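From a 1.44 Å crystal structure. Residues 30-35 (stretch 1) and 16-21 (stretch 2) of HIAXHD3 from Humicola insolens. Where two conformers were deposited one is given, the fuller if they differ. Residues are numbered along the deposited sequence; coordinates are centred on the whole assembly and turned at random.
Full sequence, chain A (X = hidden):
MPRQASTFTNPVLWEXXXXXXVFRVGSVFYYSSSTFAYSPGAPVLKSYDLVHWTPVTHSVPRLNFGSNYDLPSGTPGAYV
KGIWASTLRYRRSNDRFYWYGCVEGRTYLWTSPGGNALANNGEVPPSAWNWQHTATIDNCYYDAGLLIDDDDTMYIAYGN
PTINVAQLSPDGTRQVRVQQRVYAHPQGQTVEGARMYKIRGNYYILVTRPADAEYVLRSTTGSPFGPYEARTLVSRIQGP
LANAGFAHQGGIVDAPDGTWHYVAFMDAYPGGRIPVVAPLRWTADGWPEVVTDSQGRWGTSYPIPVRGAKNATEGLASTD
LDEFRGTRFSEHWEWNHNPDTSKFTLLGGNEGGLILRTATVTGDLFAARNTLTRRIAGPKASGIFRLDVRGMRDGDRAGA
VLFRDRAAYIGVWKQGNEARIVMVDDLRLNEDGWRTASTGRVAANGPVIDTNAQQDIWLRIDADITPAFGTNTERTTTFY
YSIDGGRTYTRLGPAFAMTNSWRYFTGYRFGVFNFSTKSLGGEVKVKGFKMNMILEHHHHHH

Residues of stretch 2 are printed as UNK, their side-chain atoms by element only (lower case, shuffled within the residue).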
# COMPACT_ATOMS: atom_id res chain seq x y z
N TYR A 30 12.11 -8.72 3.36
CA TYR A 30 11.01 -7.88 3.85
C TYR A 30 10.87 -6.64 2.99
O TYR A 30 11.86 -6.13 2.49
CB TYR A 30 11.23 -7.49 5.32
CG TYR A 30 11.09 -8.66 6.25
CD1 TYR A 30 9.82 -9.17 6.58
CD2 TYR A 30 12.21 -9.28 6.78
CE1 TYR A 30 9.70 -10.26 7.42
CE2 TYR A 30 12.10 -10.37 7.63
CZ TYR A 30 10.85 -10.83 7.95
OH TYR A 30 10.70 -11.91 8.76
N TYR A 31 9.64 -6.17 2.83
CA TYR A 31 9.29 -5.07 1.90
C TYR A 31 8.31 -4.21 2.66
O TYR A 31 7.31 -4.72 3.19
CB TYR A 31 8.58 -5.73 0.72
CG TYR A 31 8.04 -4.91 -0.43
CD1 TYR A 31 7.13 -3.86 -0.24
CD2 TYR A 31 8.36 -5.27 -1.74
CE1 TYR A 31 6.58 -3.18 -1.32
CE2 TYR A 31 7.82 -4.59 -2.81
CZ TYR A 31 6.93 -3.56 -2.61
OH TYR A 31 6.46 -2.95 -3.75
N SER A 32 8.61 -2.93 2.75
CA SER A 32 7.77 -1.95 3.43
C SER A 32 7.24 -0.93 2.43
O SER A 32 8.00 -0.45 1.60
CB SER A 32 8.60 -1.27 4.53
OG SER A 32 7.90 -0.21 5.15
N SER A 33 5.95 -0.59 2.51
CA SER A 33 5.31 0.32 1.55
C SER A 33 4.53 1.47 2.21
O SER A 33 4.35 1.49 3.45
CB SER A 33 4.43 -0.43 0.53
OG SER A 33 3.30 -1.00 1.15
N SER A 34 4.07 2.42 1.37
CA SER A 34 3.37 3.61 1.85
C SER A 34 1.88 3.56 1.62
O SER A 34 1.39 3.03 0.60
CB SER A 34 3.93 4.82 1.14
OG SER A 34 5.32 4.88 1.35
N THR A 35 1.14 4.13 2.58
CA THR A 35 -0.31 3.97 2.61
C THR A 35 -1.11 5.25 2.83
O THR A 35 -2.31 5.17 2.98
CB THR A 35 -0.71 2.99 3.71
OG1 THR A 35 0.16 3.17 4.84
CG2 THR A 35 -0.58 1.51 3.22
N UNK A 16 -0.86 -2.54 -5.49
CA UNK A 16 -0.33 -1.21 -5.20
C UNK A 16 0.46 -1.19 -3.88
O UNK A 16 -0.14 -1.15 -2.81
c UNK A 16 -1.13 1.16 -4.87
o UNK A 16 -0.09 1.62 -5.39
o UNK A 16 -1.92 1.83 -4.17
c UNK A 16 -1.51 -0.25 -5.15
N UNK A 17 1.79 -1.14 -3.96
CA UNK A 17 2.71 -1.14 -2.77
C UNK A 17 3.83 -0.17 -3.05
O UNK A 17 4.98 -0.55 -3.28
c UNK A 17 2.18 -3.33 -1.54
c UNK A 17 3.17 -2.57 -2.40
c UNK A 17 1.01 -3.85 0.26
c UNK A 17 1.32 -4.37 -1.84
n UNK A 17 0.63 -4.68 -0.72
n UNK A 17 1.96 -3.02 -0.24
N UNK A 18 3.51 1.13 -3.05
CA UNK A 18 4.47 2.15 -3.48
C UNK A 18 5.55 2.49 -2.48
O UNK A 18 5.46 2.11 -1.30
c UNK A 18 3.60 3.40 -3.62
c UNK A 18 2.54 3.21 -2.59
c UNK A 18 2.21 1.74 -2.70
N UNK A 19 6.58 3.21 -2.96
CA UNK A 19 7.67 3.72 -2.12
C UNK A 19 8.39 2.64 -1.32
O UNK A 19 8.76 2.83 -0.16
c UNK A 19 7.19 4.85 -1.21
N UNK A 20 8.63 1.51 -1.97
CA UNK A 20 9.11 0.33 -1.28
C UNK A 20 10.51 0.50 -0.70
O UNK A 20 11.34 1.22 -1.27
c UNK A 20 9.32 -1.58 -4.62
c UNK A 20 9.02 -0.89 -2.21
c UNK A 20 9.99 -0.94 -3.40
c UNK A 20 11.26 -1.71 -3.03
N UNK A 21 10.71 -0.14 0.45
CA UNK A 21 12.03 -0.39 1.04
C UNK A 21 12.15 -1.91 1.10
O UNK A 21 11.22 -2.55 1.53
o UNK A 21 14.29 1.94 3.51
c UNK A 21 13.33 -0.25 3.31
c UNK A 21 12.09 0.17 2.49
c UNK A 21 14.48 0.74 3.23
o UNK A 21 15.60 0.30 2.89
O HOH W 1 7.63 3.83 2.26

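Position 16 carries four side-chain atoms, two carbons and two oxygens, with both oxygens on the second carbon. The side chain stays 5.9 Å or more from stretch 1 and makes no contact with it. A short carboxylate of this kind is Asp 16; its oxygens are hydrogen-bonded elsewhere in the structure.

Position 17 has one carbon leading to a five-membered ring of three carbons and two nitrogens, an imidazole. One ring nitrogen at position 17 lies 2.8 Å from Ser 33 OG, near the ring plane, as a nitrogen lone pair or N-H requires. The residue is His 17, and the nitrogen is ND1; the hydrogen bond is almost straight at 178°, and either partner could donate. The backbone contributes separately: Tyr 31 OH donates to His 17 O at 2.9 Å.

At position 18 three carbons close a ring onto the backbone nitrogen, and one ring carbon of position 18 comes within 4.3 Å of Ser 34 CB. The closed ring identifies Pro 18. With no N-H to give, its backbone takes part as an acceptor: Ser 34 N donates to Pro 18 O at 3.0 Å, with an angle of 151° at the hydrogen.

Position 19 shows a single side-chain carbon, and this CB of position 19 sits 3.2 Å from Ser 34 OG. It is therefore Ala 19, with a left-handed phi/psi of 56/41°. A water joins the same two residues, donating to Ala 19 O at 2.9 Å and to Ser 34 OG at 2.7 Å.

Position 20 has four carbons and no heteroatom, forked at the second carbon. Its CB lies over one face of the Tyr 31 ring, 3.7 Å from the centroid and 27° off the normal, a CH-pi arrangement. This is Leu 20. Leu 20 CA approaches Ser 32 O at 3.2 Å, with 153° at the hydrogen, consistent with a CA-H...O contact.

Position 21 has three carbons in a chain, the third bearing two oxygens; its CB is 4.3 Å from Ser 32 CB, while the carboxylate leads away. This is Glu 21. The carboxylate is hydrogen-bonded elsewhere in the structure, so the contact here belongs mainly to the backbone. Glu 21 N donates to Ser 32 O at 3.0 Å (157°), and Ser 32 N donates to Glu 21 O at 2.9 Å (163°).

These reciprocal bonds define an antiparallel bridge, with the CB atoms of Ser 32 and Glu 21 on the same face of the sheet. Past Ser 32 the pairing gives way to individual bonds: Ser 34 N reaches the Pro 18 carbonyl, and Ser 33 uses its hydroxyl to hold the His 17 ring. From the strand itself, Tyr 31 sends its hydroxyl to the His 17 carbonyl. Packing of Leu 20 on Tyr 31 adds apolar contact, and together the stretches bury 460 Å².

Stretch 2, residues 16-21: DHPALE
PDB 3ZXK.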